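Local coordinates for inulin fructotransferase (PDB 2INV), which probably cleaves inulin from its end by intramolecular fructosyl transfer, releasing a cyclic di-fructose product, on a right-handed parallel beta-helix scaffold, at residues A[275-280]-A[296-301]; A[314-319]-A[349-354]. All coordinates share one frame; numbering follows the deposited sequence.

Interaction 1: A[275-280]-A[296-301]; sequences FYPGML and IRRTNE
The loop 275-280 and segment 296-301, which enters as a strand, come closest at F275 and N300, whose CA atoms lie 4.9 Å apart, and the backbones meet through a CA-H...O contact, F275 CA to T299 O at 3.0 Å. The F275 ring and R298 are the main buried side chains of the contact. F275 CG stands anti to its own carbonyl carbon (chi1 -62°), which lays the ring beneath E301: E301 CA sits over the centre of one face in a CH-pi contact, 3.3 Å from the F275 ring centroid. T299 CG2 meets the same ring at its edge, in plane. The E301 chain leaves with CG anti to its backbone N and bends at chi2, so the carboxylate comes back across CD2 and CE2 of F275, its plane 63° from the ring. That carboxylate is well held: OE1 makes a salt bridge to R252 and takes a bond from a water that also receives one from Y276 OH, while OE2 accepts from the backbone N of Y303. A second water links F275 O to E301 N.

R298 folds back at chi2 and chi3, and its NE donates to the carbonyl of the next residue, R298 NE to T299 O 2.9 Å, from above the carbonyl plane. Y276 CA and P277 CD lie over one face of its guanidinium, and NH1 is paired with D315. M279 is a selenomethionine, and its SE lies 3.6 Å from R297 O.

F275 belongs to a glycan pocket seen with bound fructose, so this corner of the beta-helix reaches the ligand. The contact joins the turn between strands 271-274 and 280-283 to the next coil; strand 328-337 follows beyond, its Y336 against R298 and its N337 O accepting from T299 OG1.

Interaction 2: A[314-319]-A[349-354]; sequences DDLYGV and QPTQIL
At a corner of the right-handed parallel beta-helix, the turn 314-319 of one coil stacks on 349-354 of the next, and two backbone hydrogen bonds tie them. T351 N donates to D315 O over 3.0 Å, almost along the C=O axis, and V319 N donates to T351 O at 3.1 Å, in the carbonyl plane but less straight, with 144° at the hydrogen. T351 thus uses both its N-H and its C=O on the same turn. The carbonyl has a second visitor in G318 CA, a CA-H...O contact; at these backbone angles a CB on G318 would press against Y317 O and crowd L354 CB, so glycine fits.

D314 to Y317 is a type I beta turn, closed by Y317 N to D314 O, and D314 OD1 accepts from L316 N at 2.7 Å to form an Asx turn. The D315 carboxylate looks outside the pair of segments: besides its salt bridge, OD1 is hydrogen-bonded to Y336 OH, and OD2 to the backbone N of A344. Q352 NE2 likewise bonds to S374 OG.

A water adds a third, indirect link, donating to L316 O and lying 2.7 Å from T351 OG1. OG1 is anti to its carbonyl carbon (chi1 -63°), which turns the hydroxyl to this water and to the L316 side chain, which runs across T351 at about a right angle with CD2 nearest OG1. Y317 O, by contrast, is buried without any polar partner in the model. L354, its CG anti to the backbone N, lays a methyl against it, CD2 standing 3.2 Å from Y317 O.

In the fold
The loops 275-280 and 314-319 and the segment 349-354 follow one another along the helix axis, and the centres of the two interactions are 10 Å apart. Between the first two, a probable hydrogen bond runs from G278 N to G318 O at 2.8 Å, and P277 CB packs 3.3 Å from D314 O. The charged link is R298 NH1 to D315 OD1 at 3.0 Å: the arginine that folds back in interaction 1 is thereby also held by the turn of interaction 2. The glycan pocket lies at the interaction 1 end, with the side chain of F275 about 4 Å from a bound fructose; interaction 2 contributes no residue to that pocket and continues the solenoid beyond it.

Interaction 1: A[275-280]-A[296-301]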
loop_
_atom_site.group_PDB
_atom_site.type_symbol
_atom_site.label_atom_id
_atom_site.label_comp_id
_atom_site.label_asym_id
_atom_site.label_seq_id
_atom_site.Cartn_x
_atom_site.Cartn_y
_atom_site.Cartn_z
ATOM N N PHE A 275 -13.440 -20.555 3.370
ATOM C CA PHE A 275 -14.168 -21.803 3.135
ATOM C C PHE A 275 -15.193 -22.019 4.229
ATOM O O PHE A 275 -15.852 -23.057 4.273
ATOM C CB PHE A 275 -13.245 -23.025 3.166
ATOM C CG PHE A 275 -12.178 -23.038 2.108
ATOM C CD1 PHE A 275 -12.446 -22.638 0.806
ATOM C CD2 PHE A 275 -10.914 -23.547 2.401
ATOM C CE1 PHE A 275 -11.471 -22.752 -0.187
ATOM C CE2 PHE A 275 -9.943 -23.665 1.426
ATOM C CZ PHE A 275 -10.217 -23.270 0.129
ATOM N N TYR A 276 -15.314 -21.054 5.129
ATOM C CA TYR A 276 -16.248 -21.192 6.231
ATOM C C TYR A 276 -17.006 -19.940 6.602
ATOM O O TYR A 276 -16.666 -18.828 6.199
ATOM C CB TYR A 276 -15.534 -21.631 7.517
ATOM C CG TYR A 276 -14.333 -22.513 7.337
ATOM C CD1 TYR A 276 -14.460 -23.807 6.835
ATOM C CD2 TYR A 276 -13.067 -22.070 7.714
ATOM C CE1 TYR A 276 -13.356 -24.637 6.725
ATOM C CE2 TYR A 276 -11.958 -22.891 7.601
ATOM C CZ TYR A 276 -12.108 -24.173 7.108
ATOM O OH TYR A 276 -11.010 -24.995 6.995
ATOM N N PRO A 277 -18.075 -20.129 7.381
ATOM C CA PRO A 277 -18.957 -19.090 7.904
ATOM C C PRO A 277 -18.138 -18.109 8.746
ATOM O O PRO A 277 -17.105 -18.475 9.301
ATOM C CB PRO A 277 -19.933 -19.896 8.748
ATOM C CG PRO A 277 -20.157 -21.094 7.897
ATOM C CD PRO A 277 -18.776 -21.433 7.352
ATOM N N GLY A 278 -18.598 -16.865 8.813
ATOM C CA GLY A 278 -17.915 -15.848 9.597
ATOM C C GLY A 278 -16.489 -15.485 9.200
ATOM O O GLY A 278 -15.577 -15.522 10.028
HETATM N N MSE A 279 -16.294 -15.102 7.941
HETATM C CA MSE A 279 -14.974 -14.715 7.440
HETATM C C MSE A 279 -14.598 -13.339 7.989
HETATM O O MSE A 279 -13.427 -13.058 8.262
HETATM C CB MSE A 279 -14.982 -14.682 5.900
HETATM C CG MSE A 279 -14.849 -16.042 5.253
HETATM SE SE MSE A 279 -15.630 -16.179 3.495
HETATM C CE MSE A 279 -17.508 -16.191 3.955
ATOM N N LEU A 280 -15.612 -12.495 8.159
ATOM C CA LEU A 280 -15.439 -11.134 8.655
ATOM C C LEU A 280 -16.316 -11.016 9.900
ATOM O O LEU A 280 -17.544 -11.016 9.799
ATOM C CB LEU A 280 -15.914 -10.133 7.592
ATOM C CG LEU A 280 -15.042 -8.735 7.822
ATOM C CD1 LEU A 280 -15.060 -8.016 6.492
ATOM C CD2 LEU A 280 -15.678 -8.043 8.973
ATOM N N ILE A 296 -15.718 -10.247 -1.026
ATOM C CA ILE A 296 -15.921 -11.327 -0.076
ATOM C C ILE A 296 -16.446 -12.582 -0.756
ATOM O O ILE A 296 -17.605 -12.655 -1.156
ATOM C CB ILE A 296 -16.884 -10.840 1.015
ATOM C CG1 ILE A 296 -16.395 -9.473 1.510
ATOM C CG2 ILE A 296 -16.955 -11.836 2.158
ATOM C CD1 ILE A 296 -17.394 -8.698 2.317
ATOM N N ARG A 297 -15.568 -13.568 -0.890
ATOM C CA ARG A 297 -15.900 -14.822 -1.539
ATOM C C ARG A 297 -15.873 -16.012 -0.601
ATOM O O ARG A 297 -14.841 -16.363 -0.025
ATOM C CB ARG A 297 -14.959 -15.058 -2.730
ATOM C CG ARG A 297 -14.569 -16.515 -2.969
ATOM C CD ARG A 297 -15.763 -17.365 -3.314
ATOM N NE ARG A 297 -15.550 -18.135 -4.533
ATOM C CZ ARG A 297 -16.524 -18.489 -5.367
ATOM N NH1 ARG A 297 -17.783 -18.140 -5.111
ATOM N NH2 ARG A 297 -16.241 -19.183 -6.465
ATOM N N ARG A 298 -17.038 -16.629 -0.467
ATOM C CA ARG A 298 -17.202 -17.798 0.374
ATOM C C ARG A 298 -17.409 -18.991 -0.550
ATOM O O ARG A 298 -18.171 -18.903 -1.522
ATOM C CB ARG A 298 -18.424 -17.616 1.275
ATOM C CG ARG A 298 -18.912 -18.884 1.958
ATOM C CD ARG A 298 -17.853 -19.459 2.875
ATOM N NE ARG A 298 -17.876 -20.914 2.863
ATOM C CZ ARG A 298 -18.847 -21.659 3.381
ATOM N NH1 ARG A 298 -19.890 -21.093 3.969
ATOM N NH2 ARG A 298 -18.770 -22.980 3.304
ATOM N N THR A 299 -16.716 -20.091 -0.273
ATOM C CA THR A 299 -16.874 -21.280 -1.096
ATOM C C THR A 299 -16.452 -22.477 -0.261
ATOM O O THR A 299 -16.182 -22.347 0.938
ATOM C CB THR A 299 -16.036 -21.199 -2.400
ATOM O OG1 THR A 299 -16.461 -22.224 -3.309
ATOM C CG2 THR A 299 -14.557 -21.369 -2.101
ATOM N N ASN A 300 -16.397 -23.645 -0.884
ATOM C CA ASN A 300 -16.035 -24.850 -0.153
ATOM C C ASN A 300 -14.548 -25.167 -0.289
ATOM O O ASN A 300 -13.928 -24.908 -1.324
ATOM C CB ASN A 300 -16.868 -26.034 -0.647
ATOM C CG ASN A 300 -16.807 -26.199 -2.144
ATOM O OD1 ASN A 300 -17.105 -25.268 -2.897
ATOM N ND2 ASN A 300 -16.437 -27.392 -2.590
ATOM N N GLU A 301 -13.985 -25.732 0.773
ATOM C CA GLU A 301 -12.577 -26.113 0.817
ATOM C C GLU A 301 -12.201 -26.825 -0.481
ATOM O O GLU A 301 -12.820 -27.821 -0.856
ATOM C CB GLU A 301 -12.338 -27.044 2.004
ATOM C CG GLU A 301 -11.001 -27.766 1.975
ATOM C CD GLU A 301 -9.825 -26.823 2.060
ATOM O OE1 GLU A 301 -9.601 -26.245 3.146
ATOM O OE2 GLU A 301 -9.122 -26.655 1.041
HETATM O O HOH W 1 -15.315 -25.795 3.208
HETATM O O HOH W 2 -11.167 -26.989 5.225
#

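Interaction 2: A[314-319]-A[349-354]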
loop_
_atom_site.group_PDB
_atom_site.type_symbol
_atom_site.label_atom_id
_atom_site.label_comp_id
_atom_site.label_asym_id
_atom_site.label_seq_id
_atom_site.Cartn_x
_atom_site.Cartn_y
_atom_site.Cartn_z
ATOM N N ASP A 314 -22.384 -22.447 11.487
ATOM C CA ASP A 314 -23.283 -22.820 10.403
ATOM C C ASP A 314 -23.474 -21.625 9.476
ATOM O O ASP A 314 -22.981 -20.524 9.751
ATOM C CB ASP A 314 -24.635 -23.359 10.916
ATOM C CG ASP A 314 -25.457 -22.328 11.683
ATOM O OD1 ASP A 314 -25.534 -21.154 11.261
ATOM O OD2 ASP A 314 -26.065 -22.716 12.711
ATOM N N ASP A 315 -24.160 -21.851 8.363
ATOM C CA ASP A 315 -24.372 -20.803 7.371
ATOM C C ASP A 315 -25.356 -19.713 7.746
ATOM O O ASP A 315 -25.669 -18.850 6.930
ATOM C CB ASP A 315 -24.780 -21.441 6.051
ATOM C CG ASP A 315 -23.632 -22.183 5.401
ATOM O OD1 ASP A 315 -22.813 -21.532 4.714
ATOM O OD2 ASP A 315 -23.525 -23.414 5.592
ATOM N N LEU A 316 -25.855 -19.747 8.972
ATOM C CA LEU A 316 -26.779 -18.708 9.396
ATOM C C LEU A 316 -25.991 -17.682 10.218
ATOM O O LEU A 316 -26.493 -16.605 10.536
ATOM C CB LEU A 316 -27.948 -19.304 10.190
ATOM C CG LEU A 316 -28.913 -20.128 9.323
ATOM C CD1 LEU A 316 -29.957 -20.808 10.188
ATOM C CD2 LEU A 316 -29.590 -19.217 8.306
ATOM N N TYR A 317 -24.734 -18.016 10.530
ATOM C CA TYR A 317 -23.843 -17.120 11.276
ATOM C C TYR A 317 -23.585 -15.936 10.351
ATOM O O TYR A 317 -23.426 -14.796 10.810
ATOM C CB TYR A 317 -22.505 -17.811 11.583
ATOM C CG TYR A 317 -21.589 -17.041 12.519
ATOM C CD1 TYR A 317 -21.809 -17.042 13.894
ATOM C CD2 TYR A 317 -20.493 -16.326 12.031
ATOM C CE1 TYR A 317 -20.956 -16.358 14.770
ATOM C CE2 TYR A 317 -19.631 -15.628 12.897
ATOM C CZ TYR A 317 -19.871 -15.654 14.266
ATOM O OH TYR A 317 -19.029 -14.992 15.125
ATOM N N GLY A 318 -23.540 -16.223 9.049
ATOM C CA GLY A 318 -23.293 -15.186 8.066
ATOM C C GLY A 318 -21.832 -15.099 7.672
ATOM O O GLY A 318 -20.954 -15.346 8.499
ATOM N N VAL A 319 -21.563 -14.767 6.410
ATOM C CA VAL A 319 -20.186 -14.635 5.942
ATOM C C VAL A 319 -19.623 -13.413 6.653
ATOM O O VAL A 319 -18.430 -13.350 6.967
ATOM C CB VAL A 319 -20.119 -14.404 4.420
ATOM C CG1 VAL A 319 -21.001 -15.408 3.702
ATOM C CG2 VAL A 319 -20.559 -12.990 4.087
ATOM N N GLN A 349 -31.118 -21.267 3.966
ATOM C CA GLN A 349 -30.614 -20.293 3.023
ATOM C C GLN A 349 -29.427 -19.610 3.671
ATOM O O GLN A 349 -29.515 -19.134 4.805
ATOM C CB GLN A 349 -31.683 -19.247 2.711
ATOM C CG GLN A 349 -32.659 -19.641 1.608
ATOM C CD GLN A 349 -33.405 -18.441 1.057
ATOM O OE1 GLN A 349 -32.816 -17.379 0.834
ATOM N NE2 GLN A 349 -34.703 -18.602 0.832
ATOM N N PRO A 350 -28.289 -19.600 2.976
ATOM C CA PRO A 350 -27.062 -18.971 3.453
ATOM C C PRO A 350 -27.286 -17.480 3.703
ATOM O O PRO A 350 -27.989 -16.809 2.940
ATOM C CB PRO A 350 -26.095 -19.239 2.309
ATOM C CG PRO A 350 -26.464 -20.635 1.932
ATOM C CD PRO A 350 -27.985 -20.624 1.959
ATOM N N THR A 351 -26.695 -16.966 4.776
ATOM C CA THR A 351 -26.818 -15.549 5.109
ATOM C C THR A 351 -25.534 -14.825 4.750
ATOM O O THR A 351 -24.472 -15.152 5.270
ATOM C CB THR A 351 -27.084 -15.338 6.616
ATOM O OG1 THR A 351 -28.336 -15.933 6.981
ATOM C CG2 THR A 351 -27.113 -13.851 6.955
ATOM N N GLN A 352 -25.626 -13.858 3.846
ATOM C CA GLN A 352 -24.443 -13.108 3.459
ATOM C C GLN A 352 -24.073 -12.151 4.579
ATOM O O GLN A 352 -22.950 -12.178 5.093
ATOM C CB GLN A 352 -24.683 -12.323 2.165
ATOM C CG GLN A 352 -24.890 -13.191 0.909
ATOM C CD GLN A 352 -23.892 -14.320 0.784
ATOM O OE1 GLN A 352 -22.671 -14.114 0.867
ATOM N NE2 GLN A 352 -24.408 -15.530 0.564
ATOM N N ILE A 353 -25.014 -11.294 4.958
ATOM C CA ILE A 353 -24.749 -10.338 6.027
ATOM C C ILE A 353 -25.728 -10.474 7.189
ATOM O O ILE A 353 -26.944 -10.378 7.021
ATOM C CB ILE A 353 -24.787 -8.886 5.507
ATOM C CG1 ILE A 353 -23.658 -8.683 4.501
ATOM C CG2 ILE A 353 -24.647 -7.904 6.665
ATOM C CD1 ILE A 353 -23.715 -7.367 3.757
ATOM N N LEU A 354 -25.182 -10.724 8.375
ATOM C CA LEU A 354 -25.995 -10.860 9.574
ATOM C C LEU A 354 -25.659 -9.777 10.580
ATOM O O LEU A 354 -24.507 -9.607 10.997
ATOM C CB LEU A 354 -25.801 -12.228 10.238
ATOM C CG LEU A 354 -26.482 -12.354 11.603
ATOM C CD1 LEU A 354 -27.991 -12.243 11.436
ATOM C CD2 LEU A 354 -26.108 -13.682 12.240
HETATM O O HOH W 3 -28.777 -15.415 9.640
#